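Local coordinates for protein NADH dehydrogenase, putative (Plasmodium falciparum, PDB 5JWC) that oxidises NADH as a type II dehydrogenase of the malaria parasite, probably passing the electrons through its bound FAD to ubiquinone, at residues L69-S74 with T204-D209; S74-V79 with I507-T512; G200-A205 with S460-G465. All blocks are in the same frame, centred on the assembly; numbering follows the deposited sequence.

Contact 1 (L69-S74 with T204-D209). With 4W0 (5-fluoro-3-methyl-2-{4-[4-(trifluoromethoxy)benzyl]phenyl}quinolin-4(1H)-one), chain M.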
loop_
_atom_site.group_PDB
_atom_site.type_symbol
_atom_site.label_atom_id
_atom_site.label_comp_id
_atom_site.label_asym_id
_atom_site.label_seq_id
_atom_site.Cartn_x
_atom_site.Cartn_y
_atom_site.Cartn_z
ATOM N N LEU A 69 6.924 -12.535 -4.322
ATOM C CA LEU A 69 5.504 -12.196 -4.485
ATOM C C LEU A 69 4.541 -13.052 -3.607
ATOM O O LEU A 69 3.572 -12.522 -3.056
ATOM C CB LEU A 69 5.132 -12.329 -5.957
ATOM C CG LEU A 69 5.471 -11.091 -6.814
ATOM C CD1 LEU A 69 5.069 -11.303 -8.251
ATOM C CD2 LEU A 69 4.812 -9.814 -6.283
ATOM N N PRO A 70 4.805 -14.369 -3.458
ATOM C CA PRO A 70 3.925 -15.142 -2.557
ATOM C C PRO A 70 3.934 -14.608 -1.131
ATOM O O PRO A 70 2.891 -14.646 -0.473
ATOM C CB PRO A 70 4.524 -16.551 -2.614
ATOM C CG PRO A 70 5.104 -16.632 -4.016
ATOM C CD PRO A 70 5.716 -15.259 -4.210
ATOM N N CYS A 71 5.080 -14.105 -0.673
ATOM C CA CYS A 71 5.178 -13.517 0.675
ATOM C C CYS A 71 4.298 -12.291 0.846
ATOM O O CYS A 71 3.853 -11.973 1.941
ATOM C CB CYS A 71 6.615 -13.142 0.980
ATOM S SG CYS A 71 7.684 -14.563 1.175
ATOM N N LEU A 72 4.054 -11.607 -0.260
ATOM C CA LEU A 72 3.220 -10.423 -0.271
ATOM C C LEU A 72 1.743 -10.776 -0.127
ATOM O O LEU A 72 0.991 -10.035 0.516
ATOM C CB LEU A 72 3.467 -9.647 -1.568
ATOM C CG LEU A 72 3.443 -8.136 -1.643
ATOM C CD1 LEU A 72 4.235 -7.475 -0.514
ATOM C CD2 LEU A 72 3.988 -7.734 -3.029
ATOM N N CYS A 73 1.327 -11.899 -0.725
ATOM C CA CYS A 73 -0.057 -12.372 -0.604
ATOM C C CYS A 73 -0.511 -12.562 0.841
ATOM O O CYS A 73 -1.673 -12.336 1.164
ATOM C CB CYS A 73 -0.270 -13.705 -1.360
ATOM S SG CYS A 73 -0.024 -13.611 -3.140
ATOM N N SER A 74 0.394 -12.974 1.715
ATOM C CA SER A 74 0.005 -13.276 3.093
ATOM C C SER A 74 0.379 -12.136 4.017
ATOM O O SER A 74 -0.040 -12.101 5.174
ATOM C CB SER A 74 0.700 -14.542 3.581
ATOM O OG SER A 74 2.103 -14.356 3.471
ATOM N N THR A 204 0.065 -21.169 -1.504
ATOM C CA THR A 204 -0.713 -22.044 -0.632
ATOM C C THR A 204 -0.089 -22.104 0.774
ATOM O O THR A 204 -0.787 -21.985 1.776
ATOM C CB THR A 204 -0.829 -23.480 -1.247
ATOM O OG1 THR A 204 -1.451 -23.403 -2.538
ATOM C CG2 THR A 204 -1.660 -24.399 -0.356
ATOM N N ALA A 205 1.226 -22.288 0.840
ATOM C CA ALA A 205 1.942 -22.395 2.113
ATOM C C ALA A 205 1.807 -21.110 2.947
ATOM O O ALA A 205 1.626 -21.155 4.160
ATOM C CB ALA A 205 3.438 -22.713 1.857
ATOM N N GLU A 206 1.920 -19.968 2.277
ATOM C CA GLU A 206 1.851 -18.671 2.949
ATOM C C GLU A 206 0.474 -18.414 3.539
ATOM O O GLU A 206 0.364 -17.949 4.673
ATOM C CB GLU A 206 2.219 -17.557 1.967
ATOM C CG GLU A 206 3.730 -17.444 1.734
ATOM C CD GLU A 206 4.454 -16.941 2.975
ATOM O OE1 GLU A 206 5.676 -17.174 3.088
ATOM O OE2 GLU A 206 3.799 -16.298 3.832
ATOM N N PHE A 207 -0.568 -18.703 2.766
ATOM C CA PHE A 207 -1.923 -18.643 3.292
ATOM C C PHE A 207 -2.159 -19.631 4.428
ATOM O O PHE A 207 -2.830 -19.283 5.398
ATOM C CB PHE A 207 -2.947 -18.861 2.183
ATOM C CG PHE A 207 -3.323 -17.584 1.497
ATOM C CD1 PHE A 207 -3.912 -16.559 2.220
ATOM C CD2 PHE A 207 -3.033 -17.379 0.155
ATOM C CE1 PHE A 207 -4.251 -15.349 1.603
ATOM C CE2 PHE A 207 -3.364 -16.196 -0.463
ATOM C CZ PHE A 207 -3.981 -15.172 0.258
ATOM N N ALA A 208 -1.603 -20.841 4.327
ATOM C CA ALA A 208 -1.781 -21.820 5.399
ATOM C C ALA A 208 -1.182 -21.298 6.696
ATOM O O ALA A 208 -1.799 -21.430 7.757
ATOM C CB ALA A 208 -1.157 -23.184 5.023
ATOM N N ASP A 209 0.005 -20.694 6.616
ATOM C CA ASP A 209 0.639 -20.108 7.799
ATOM C C ASP A 209 -0.195 -18.950 8.365
ATOM O O ASP A 209 -0.454 -18.884 9.567
ATOM C CB ASP A 209 2.037 -19.592 7.489
ATOM C CG ASP A 209 3.048 -20.709 7.211
ATOM O OD1 ASP A 209 2.752 -21.909 7.432
ATOM O OD2 ASP A 209 4.160 -20.359 6.766
HETATM C C1 4W0 M . 9.050 -17.433 3.919
HETATM C C2 4W0 M . 8.013 -17.627 4.847
HETATM C C3 4W0 M . 8.312 -17.897 6.194
HETATM C C4 4W0 M . 9.645 -17.982 6.633
HETATM C C5 4W0 M . 10.680 -17.785 5.709
HETATM C C6 4W0 M . 10.393 -17.511 4.365
HETATM O O1 4W0 M . 0.588 -24.182 13.335
HETATM C C7 4W0 M . 9.951 -18.269 8.079
HETATM C C8 4W0 M . 8.866 -18.481 9.022
HETATM C C9 4W0 M . 7.468 -18.390 8.545
HETATM C C10 4W0 M . 6.247 -18.620 9.408
HETATM C C11 4W0 M . 6.033 -19.864 10.005
HETATM C C12 4W0 M . 4.894 -20.109 10.764
HETATM C C13 4W0 M . 3.971 -19.093 10.880
HETATM C C14 4W0 M . 4.157 -17.883 10.272
HETATM C C15 4W0 M . 5.285 -17.637 9.520
HETATM O O2 4W0 M . 11.098 -18.332 8.466
HETATM N N 4W0 M . 7.202 -18.111 7.158
HETATM C C16 4W0 M . 2.694 -19.189 11.660
HETATM C C17 4W0 M . 2.156 -20.535 12.063
HETATM C C18 4W0 M . 1.927 -21.528 11.120
HETATM C C19 4W0 M . 1.411 -22.751 11.545
HETATM C C20 4W0 M . 1.103 -22.946 12.896
HETATM C C21 4W0 M . 1.323 -21.940 13.830
HETATM C C22 4W0 M . 1.843 -20.732 13.408
HETATM C C23 4W0 M . 9.195 -18.768 10.469
HETATM F F1 4W0 M . 11.947 -17.857 6.121
HETATM C C24 4W0 M . 1.541 -25.171 13.642
HETATM F F2 4W0 M . 2.179 -25.498 12.516
HETATM F F3 4W0 M . 0.917 -26.258 14.125
HETATM F F4 4W0 M . 2.400 -24.680 14.547
#

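Contact 2 (S74-V79 with I507-T512). With 4W0 (5-fluoro-3-methyl-2-{4-[4-(trifluoromethoxy)benzyl]phenyl}quinolin-4(1H)-one), chain L; 4W0 (5-fluoro-3-methyl-2-{4-[4-(trifluoromethoxy)benzyl]phenyl}quinolin-4(1H)-one), chain K.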
loop_
_atom_site.group_PDB
_atom_site.type_symbol
_atom_site.label_atom_id
_atom_site.label_comp_id
_atom_site.label_asym_id
_atom_site.label_seq_id
_atom_site.Cartn_x
_atom_site.Cartn_y
_atom_site.Cartn_z
ATOM N N SER A 74 0.394 -12.974 1.715
ATOM C CA SER A 74 0.005 -13.276 3.093
ATOM C C SER A 74 0.379 -12.136 4.017
ATOM O O SER A 74 -0.040 -12.101 5.174
ATOM C CB SER A 74 0.700 -14.542 3.581
ATOM O OG SER A 74 2.103 -14.356 3.471
ATOM N N GLY A 75 1.228 -11.248 3.509
ATOM C CA GLY A 75 1.762 -10.147 4.286
ATOM C C GLY A 75 3.032 -10.485 5.051
ATOM O O GLY A 75 3.436 -9.740 5.935
ATOM N N THR A 76 3.675 -11.601 4.718
ATOM C CA THR A 76 4.943 -11.952 5.364
ATOM C C THR A 76 6.046 -10.913 5.072
ATOM O O THR A 76 6.886 -10.623 5.925
ATOM C CB THR A 76 5.427 -13.364 4.923
ATOM O OG1 THR A 76 4.564 -14.365 5.477
ATOM C CG2 THR A 76 6.847 -13.634 5.397
ATOM N N LEU A 77 6.052 -10.372 3.858
ATOM C CA LEU A 77 6.982 -9.305 3.499
ATOM C C LEU A 77 6.183 -8.156 2.890
ATOM O O LEU A 77 5.067 -8.368 2.438
ATOM C CB LEU A 77 8.029 -9.805 2.508
ATOM C CG LEU A 77 8.937 -10.929 2.989
ATOM C CD1 LEU A 77 9.803 -11.405 1.821
ATOM C CD2 LEU A 77 9.801 -10.446 4.133
ATOM N N SER A 78 6.755 -6.957 2.856
ATOM C CA SER A 78 6.054 -5.790 2.325
ATOM C C SER A 78 6.541 -5.389 0.925
ATOM O O SER A 78 7.524 -5.927 0.394
ATOM C CB SER A 78 6.215 -4.599 3.271
ATOM O OG SER A 78 7.583 -4.236 3.381
ATOM N N VAL A 79 5.842 -4.430 0.330
ATOM C CA VAL A 79 6.164 -3.991 -1.006
ATOM C C VAL A 79 7.573 -3.404 -1.098
ATOM O O VAL A 79 8.217 -3.524 -2.136
ATOM C CB VAL A 79 5.113 -2.981 -1.507
ATOM C CG1 VAL A 79 5.538 -2.329 -2.827
ATOM C CG2 VAL A 79 3.801 -3.704 -1.710
ATOM N N ILE A 507 13.880 -5.985 8.492
ATOM C CA ILE A 507 12.884 -5.338 9.355
ATOM C C ILE A 507 11.552 -6.087 9.313
ATOM O O ILE A 507 10.909 -6.298 10.348
ATOM C CB ILE A 507 12.636 -3.865 8.947
ATOM C CG1 ILE A 507 13.881 -3.005 9.202
ATOM C CG2 ILE A 507 11.391 -3.285 9.666
ATOM C CD1 ILE A 507 14.447 -3.124 10.611
ATOM N N ASP A 508 11.144 -6.500 8.115
ATOM C CA ASP A 508 9.890 -7.220 7.967
ATOM C C ASP A 508 9.861 -8.516 8.774
ATOM O O ASP A 508 8.826 -8.876 9.334
ATOM C CB ASP A 508 9.614 -7.529 6.491
ATOM C CG ASP A 508 8.960 -6.357 5.768
ATOM O OD1 ASP A 508 8.693 -5.317 6.424
ATOM O OD2 ASP A 508 8.697 -6.482 4.549
ATOM N N PHE A 509 10.986 -9.224 8.846
ATOM C CA PHE A 509 10.991 -10.452 9.637
ATOM C C PHE A 509 10.944 -10.139 11.131
ATOM O O PHE A 509 10.244 -10.822 11.875
ATOM C CB PHE A 509 12.190 -11.331 9.267
ATOM C CG PHE A 509 11.947 -12.152 8.026
ATOM C CD1 PHE A 509 10.911 -13.082 8.001
ATOM C CD2 PHE A 509 12.725 -11.988 6.887
ATOM C CE1 PHE A 509 10.652 -13.828 6.871
ATOM C CE2 PHE A 509 12.486 -12.732 5.770
ATOM C CZ PHE A 509 11.441 -13.660 5.755
ATOM N N ILE A 510 11.659 -9.105 11.569
ATOM C CA ILE A 510 11.495 -8.622 12.939
ATOM C C ILE A 510 10.039 -8.228 13.210
ATOM O O ILE A 510 9.458 -8.619 14.225
ATOM C CB ILE A 510 12.385 -7.410 13.248
ATOM C CG1 ILE A 510 13.860 -7.765 13.058
ATOM C CG2 ILE A 510 12.133 -6.919 14.684
ATOM C CD1 ILE A 510 14.324 -8.869 13.964
ATOM N N LYS A 511 9.458 -7.454 12.294
ATOM C CA LYS A 511 8.100 -6.957 12.458
ATOM C C LYS A 511 7.105 -8.099 12.610
ATOM O O LYS A 511 6.242 -8.086 13.487
ATOM C CB LYS A 511 7.715 -6.069 11.265
ATOM C CG LYS A 511 6.322 -5.412 11.371
ATOM C CD LYS A 511 5.195 -6.283 10.779
ATOM C CE LYS A 511 3.806 -5.684 11.086
ATOM N NZ LYS A 511 3.597 -4.384 10.367
ATOM N N THR A 512 7.218 -9.068 11.717
ATOM C CA THR A 512 6.318 -10.207 11.677
ATOM C C THR A 512 6.474 -11.070 12.927
ATOM O O THR A 512 5.489 -11.532 13.494
ATOM C CB THR A 512 6.565 -11.022 10.408
ATOM O OG1 THR A 512 6.050 -10.277 9.299
ATOM C CG2 THR A 512 5.857 -12.335 10.455
HETATM C C1 4W0 L . 1.538 -7.020 2.124
HETATM C C2 4W0 L . 0.608 -5.990 1.933
HETATM C C3 4W0 L . 0.587 -4.921 2.853
HETATM C C4 4W0 L . 1.480 -4.849 3.943
HETATM C C5 4W0 L . 2.402 -5.883 4.116
HETATM C C6 4W0 L . 2.442 -6.953 3.215
HETATM O O1 4W0 L . -9.377 2.039 1.819
HETATM C C7 4W0 L . 1.445 -3.690 4.905
HETATM C C8 4W0 L . 0.478 -2.629 4.695
HETATM C C9 4W0 L . -0.447 -2.747 3.544
HETATM C C10 4W0 L . -1.439 -1.707 3.155
HETATM C C11 4W0 L . -0.857 -0.482 2.844
HETATM C C12 4W0 L . -1.639 0.573 2.446
HETATM C C13 4W0 L . -2.988 0.368 2.320
HETATM C C14 4W0 L . -3.586 -0.860 2.580
HETATM C C15 4W0 L . -2.791 -1.918 2.999
HETATM O O2 4W0 L . 2.199 -3.622 5.856
HETATM N N 4W0 L . -0.381 -3.848 2.634
HETATM C C16 4W0 L . -3.725 1.580 1.839
HETATM C C17 4W0 L . -5.216 1.662 1.880
HETATM C C18 4W0 L . -5.909 1.594 3.078
HETATM C C19 4W0 L . -7.293 1.723 3.062
HETATM C C20 4W0 L . -7.965 1.917 1.858
HETATM C C21 4W0 L . -7.248 1.994 0.669
HETATM C C22 4W0 L . -5.870 1.871 0.679
HETATM C C23 4W0 L . 0.462 -1.465 5.666
HETATM F F1 4W0 L . 3.248 -5.836 5.137
HETATM C C24 4W0 L . -10.192 0.918 2.148
HETATM F F2 4W0 L . -9.593 -0.199 1.714
HETATM F F3 4W0 L . -11.432 1.031 1.616
HETATM F F4 4W0 L . -10.355 0.874 3.481
HETATM C C1 4W0 K . 3.208 6.498 1.870
HETATM C C2 4W0 K . 2.746 5.599 0.898
HETATM C C3 4W0 K . 3.512 4.457 0.605
HETATM C C4 4W0 K . 4.734 4.178 1.260
HETATM C C5 4W0 K . 5.179 5.082 2.227
HETATM C C6 4W0 K . 4.434 6.228 2.533
HETATM O O1 4W0 K . -0.014 -1.046 -9.734
HETATM C C7 4W0 K . 5.546 2.947 0.923
HETATM C C8 4W0 K . 5.038 2.027 -0.081
HETATM C C9 4W0 K . 3.762 2.368 -0.757
HETATM C C10 4W0 K . 3.063 1.506 -1.746
HETATM C C11 4W0 K . 2.713 0.249 -1.259
HETATM C C12 4W0 K . 2.041 -0.633 -2.071
HETATM C C13 4W0 K . 1.694 -0.208 -3.330
HETATM C C14 4W0 K . 1.997 1.059 -3.814
HETATM C C15 4W0 K . 2.687 1.933 -3.000
HETATM O O2 4W0 K . 6.610 2.700 1.473
HETATM N N 4W0 K . 3.006 3.527 -0.410
HETATM C C16 4W0 K . 0.929 -1.219 -4.118
HETATM C C17 4W0 K . 0.727 -1.129 -5.598
HETATM C C18 4W0 K . 1.797 -1.136 -6.479
HETATM C C19 4W0 K . 1.553 -1.109 -7.846
HETATM C C20 4W0 K . 0.251 -1.084 -8.333
HETATM C C21 4W0 K . -0.814 -1.101 -7.431
HETATM C C22 4W0 K . -0.579 -1.129 -6.066
HETATM C C23 4W0 K . 5.836 0.780 -0.405
HETATM F F1 4W0 K . 6.322 4.847 2.849
HETATM C C24 4W0 K . 0.389 0.050 -10.560
HETATM F F2 4W0 K . 0.554 1.118 -9.763
HETATM F F3 4W0 K . -0.556 0.338 -11.480
HETATM F F4 4W0 K . 1.492 -0.262 -11.289
#

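Contact 3 (G200-A205 with S460-G465). With 4W0 (5-fluoro-3-methyl-2-{4-[4-(trifluoromethoxy)benzyl]phenyl}quinolin-4(1H)-one), chain M.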
loop_
_atom_site.group_PDB
_atom_site.type_symbol
_atom_site.label_atom_id
_atom_site.label_comp_id
_atom_site.label_asym_id
_atom_site.label_seq_id
_atom_site.Cartn_x
_atom_site.Cartn_y
_atom_site.Cartn_z
ATOM N N GLY A 200 2.381 -21.613 -7.061
ATOM C CA GLY A 200 1.176 -22.175 -6.472
ATOM C C GLY A 200 1.445 -22.780 -5.101
ATOM O O GLY A 200 0.699 -22.566 -4.145
ATOM N N VAL A 201 2.536 -23.522 -5.001
ATOM C CA VAL A 201 2.912 -24.141 -3.745
ATOM C C VAL A 201 3.218 -23.079 -2.686
ATOM O O VAL A 201 2.740 -23.180 -1.558
ATOM C CB VAL A 201 4.133 -25.078 -3.929
ATOM C CG1 VAL A 201 4.761 -25.393 -2.591
ATOM C CG2 VAL A 201 3.699 -26.358 -4.646
ATOM N N GLU A 202 3.986 -22.051 -3.050
ATOM C CA GLU A 202 4.360 -21.029 -2.069
ATOM C C GLU A 202 3.175 -20.156 -1.630
ATOM O O GLU A 202 3.076 -19.794 -0.462
ATOM C CB GLU A 202 5.499 -20.171 -2.609
ATOM C CG GLU A 202 6.812 -20.998 -2.677
ATOM C CD GLU A 202 8.037 -20.178 -3.037
ATOM O OE1 GLU A 202 8.036 -19.562 -4.127
ATOM O OE2 GLU A 202 8.998 -20.147 -2.218
ATOM N N VAL A 203 2.288 -19.824 -2.560
ATOM C CA VAL A 203 1.079 -19.076 -2.206
ATOM C C VAL A 203 0.224 -19.875 -1.232
ATOM O O VAL A 203 -0.268 -19.339 -0.250
ATOM C CB VAL A 203 0.245 -18.716 -3.455
ATOM C CG1 VAL A 203 -1.149 -18.166 -3.057
ATOM C CG2 VAL A 203 1.020 -17.724 -4.326
ATOM N N THR A 204 0.065 -21.169 -1.504
ATOM C CA THR A 204 -0.713 -22.044 -0.632
ATOM C C THR A 204 -0.089 -22.104 0.774
ATOM O O THR A 204 -0.787 -21.985 1.776
ATOM C CB THR A 204 -0.829 -23.480 -1.247
ATOM O OG1 THR A 204 -1.451 -23.403 -2.538
ATOM C CG2 THR A 204 -1.660 -24.399 -0.356
ATOM N N ALA A 205 1.226 -22.288 0.840
ATOM C CA ALA A 205 1.942 -22.395 2.113
ATOM C C ALA A 205 1.807 -21.110 2.947
ATOM O O ALA A 205 1.626 -21.155 4.160
ATOM C CB ALA A 205 3.438 -22.713 1.857
ATOM N N SER A 460 17.314 -24.121 -7.006
ATOM C CA SER A 460 15.989 -23.588 -6.737
ATOM C C SER A 460 15.626 -23.780 -5.278
ATOM O O SER A 460 16.093 -24.728 -4.635
ATOM C CB SER A 460 14.942 -24.267 -7.610
ATOM O OG SER A 460 15.330 -24.259 -8.972
ATOM N N LEU A 461 14.759 -22.894 -4.792
ATOM C CA LEU A 461 14.342 -22.847 -3.406
ATOM C C LEU A 461 12.836 -22.708 -3.355
ATOM O O LEU A 461 12.254 -22.000 -4.176
ATOM C CB LEU A 461 14.954 -21.626 -2.696
ATOM C CG LEU A 461 15.985 -21.847 -1.615
ATOM C CD1 LEU A 461 17.229 -22.293 -2.384
ATOM C CD2 LEU A 461 16.269 -20.562 -0.875
ATOM N N ALA A 462 12.206 -23.316 -2.358
ATOM C CA ALA A 462 10.776 -23.094 -2.159
ATOM C C ALA A 462 10.383 -23.158 -0.690
ATOM O O ALA A 462 10.851 -24.026 0.049
ATOM C CB ALA A 462 9.968 -24.105 -2.968
ATOM N N TYR A 463 9.527 -22.232 -0.259
ATOM C CA TYR A 463 8.941 -22.293 1.075
ATOM C C TYR A 463 7.641 -23.097 1.031
ATOM O O TYR A 463 6.768 -22.825 0.198
ATOM C CB TYR A 463 8.681 -20.891 1.640
ATOM C CG TYR A 463 8.064 -20.964 3.020
ATOM C CD1 TYR A 463 8.814 -21.391 4.109
ATOM C CD2 TYR A 463 6.729 -20.640 3.228
ATOM C CE1 TYR A 463 8.260 -21.482 5.376
ATOM C CE2 TYR A 463 6.154 -20.739 4.498
ATOM C CZ TYR A 463 6.931 -21.156 5.564
ATOM O OH TYR A 463 6.401 -21.262 6.827
ATOM N N ILE A 464 7.505 -24.105 1.897
ATOM C CA ILE A 464 6.355 -25.012 1.780
ATOM C C ILE A 464 5.490 -25.093 3.047
ATOM O O ILE A 464 4.658 -26.004 3.195
ATOM C CB ILE A 464 6.799 -26.457 1.368
ATOM C CG1 ILE A 464 7.598 -27.144 2.479
ATOM C CG2 ILE A 464 7.598 -26.436 0.041
ATOM C CD1 ILE A 464 7.800 -28.636 2.231
ATOM N N GLY A 465 5.666 -24.128 3.944
ATOM C CA GLY A 465 4.770 -23.984 5.077
ATOM C C GLY A 465 5.343 -24.498 6.386
ATOM O O GLY A 465 6.169 -25.420 6.410
HETATM C C1 4W0 M . 9.050 -17.433 3.919
HETATM C C2 4W0 M . 8.013 -17.627 4.847
HETATM C C3 4W0 M . 8.312 -17.897 6.194
HETATM C C4 4W0 M . 9.645 -17.982 6.633
HETATM C C5 4W0 M . 10.680 -17.785 5.709
HETATM C C6 4W0 M . 10.393 -17.511 4.365
HETATM O O1 4W0 M . 0.588 -24.182 13.335
HETATM C C7 4W0 M . 9.951 -18.269 8.079
HETATM C C8 4W0 M . 8.866 -18.481 9.022
HETATM C C9 4W0 M . 7.468 -18.390 8.545
HETATM C C10 4W0 M . 6.247 -18.620 9.408
HETATM C C11 4W0 M . 6.033 -19.864 10.005
HETATM C C12 4W0 M . 4.894 -20.109 10.764
HETATM C C13 4W0 M . 3.971 -19.093 10.880
HETATM C C14 4W0 M . 4.157 -17.883 10.272
HETATM C C15 4W0 M . 5.285 -17.637 9.520
HETATM O O2 4W0 M . 11.098 -18.332 8.466
HETATM N N 4W0 M . 7.202 -18.111 7.158
HETATM C C16 4W0 M . 2.694 -19.189 11.660
HETATM C C17 4W0 M . 2.156 -20.535 12.063
HETATM C C18 4W0 M . 1.927 -21.528 11.120
HETATM C C19 4W0 M . 1.411 -22.751 11.545
HETATM C C20 4W0 M . 1.103 -22.946 12.896
HETATM C C21 4W0 M . 1.323 -21.940 13.830
HETATM C C22 4W0 M . 1.843 -20.732 13.408
HETATM C C23 4W0 M . 9.195 -18.768 10.469
HETATM F F1 4W0 M . 11.947 -17.857 6.121
HETATM C C24 4W0 M . 1.541 -25.171 13.642
HETATM F F2 4W0 M . 2.179 -25.498 12.516
HETATM F F3 4W0 M . 0.917 -26.258 14.125
HETATM F F4 4W0 M . 2.400 -24.680 14.547
HETATM O O HOH W 1 10.339 -20.948 -5.538
#

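Contact 1 (L69-S74 with T204-D209)
S74 and E206 carry the polar part of this buried contact between the short helix 69-74 and helix 198-218, whose segments run in roughly the same direction with axes 8.5 Å apart. S74 OG donates to E206 OE2 at 2.6 Å, reaching that oxygen on its anti side and 35° out of the carboxylate plane. The serine hydroxyl stands between its own backbone N and carbonyl carbon (chi1 58°), and a bend of E206 at chi2 (-69°) folds the carboxylate back beside the short helix. T76 OG1 is hydrogen-bonded to the same OE2, so two hydroxyl groups grip one buried oxygen and restrain the rotation of the carboxylate.

Van der Waals contacts of E206 continue along the short helix: its CG lies 3.7 Å from P70 O, and its OE1 is 3.8 Å from C71 SG. Apolar packing falls to C73 and F207, C73 CB sitting 4.1 Å from F207 CE2. The carbonyl oxygen C73 O is set obliquely to the ring, 3.8 Å from F207 CZ.

Inhibitor contacts lie beyond E206. Its OE1 comes within 3.0 Å of C2 of a bound quinolone; three residues on, D209, whose OD1 is hydrogen-bonded to N466 N and OD2 probably to Y463 OH, has OD2 3.8 Å from C11 of the phenyl ring, so helix 198-218 lines one of the sites seen for the compound.

On the flank, helix 158-174 receives C73 on A161 and meets F207 through the edge-to-face ring of F168; strand 227-232 packs against T204, F207 and A208, while Y463 of strand 460-465 touches A205 and E206.

Contact 2 (S74-V79 with I507-T512)
A quinolone inhibitor site is lined by G75, L77 and S78, and D508 on the C-terminal helix 499-515 fixes this loop through S78. D508 OD2 accepts from S78 N at 2.6 Å (N-H...O angle 147°), the donor lying above the carboxylate plane, 36° out of it. A chi1 of 62° sets S78 OG between its backbone N and carbonyl carbon, from where it reaches the syn lone pair of the same D508 OD2 at 2.8 Å. Both donors of S78, backbone N and side-chain OG, thus converge on one D508 oxygen and pin the loop to the helix.

Beside them, L77 CD2 makes a CH-pi contact over one face of F509, 4.2 Å from the ring centroid and offset toward its rim. T76 CG2 meets F509 CE1 obliquely at 4.1 Å. Toward the pocket, L77 O lies 3.1 Å from C6 of one inhibitor copy, and V79 CG2 is 3.6 Å from C12 of a second.

G75, with positive phi, takes the chain out of helix 69-74, on which C71 packs against T76 and L77. V79 rests on helix 158-174 and on I520 of the second subunit, whose H504 is hydrogen-bonded to K511 of helix 499-515.

Contact 3 (G200-A205 with S460-G465)
A205 and G465 mark the tight end of a helix-on-strand contact that joins the NADH dehydrogenase core to its C-terminal domain. Helix 198-218 follows a glycine-rich turn of the GxGxxG kind, consistent with the second Rossmann-type nucleotide-binding fold of this family; strand 460-465 is an outer strand of a three-stranded antiparallel sheet. The two segments cross at 38°.

In the tight part A205 CB presses onto bare backbone, 3.4 Å from both I464 C and G465 N. G465, at positive phi, lets its backbone come right up to the A205 methyl. Next to it V201 and I464 run alongside each other, with V201 CG1 4.0 Å from I464 CG2. Helix 243-255 covers both residues, through F253 on V201 and through F248 and T249 on I464. E202 is held just as closely: extended beyond CG, it reaches along the strand so that its OE2 accepts from Y463 N at 2.9 Å. The bond is nearly straight (171°), and the amide arrives on the anti side of the oxygen, 20° out of the carboxylate plane.

The looser side holds water. A water lies 2.6 Å from L461 O and 3.0 Å from E202 OE1, the latter at best a weak bond; it has more acceptors in reach than protons to give. L461 itself touches a detergent fragment.

The Y463 ring points from the strand into an inhibitor site. G465 N lies against one face, toward the rim, and inhibitor atom C2 sits 3.5 Å above the centre of the opposite face. Y463 OH, probably hydrogen-bonded to D209 OD2, and also bonded to H467 N, ends 3.3 Å from the quinolone N of the inhibitor.

In the fold
From the N terminus, helix 69-74 opens contact 1 and the loop that follows opens contact 2, the two sharing S74. Contact 1 closes first, on helix 198-218 some 130 residues later, and the same helix opens contact 3, with T204 and A205 in common. Contact 3 closes on strand 460-465, and contact 2 closes last, on helix 499-515. Contact 3 is therefore nested within the loop of contact 2, whereas contacts 1 and 2 cross. Helix 198-218 and the 69-79 region thus tie the oxidoreductase core to two elements of the C-terminal domain, its sheet and its final helix, and contacts 1 and 3 touch the same inhibitor molecule.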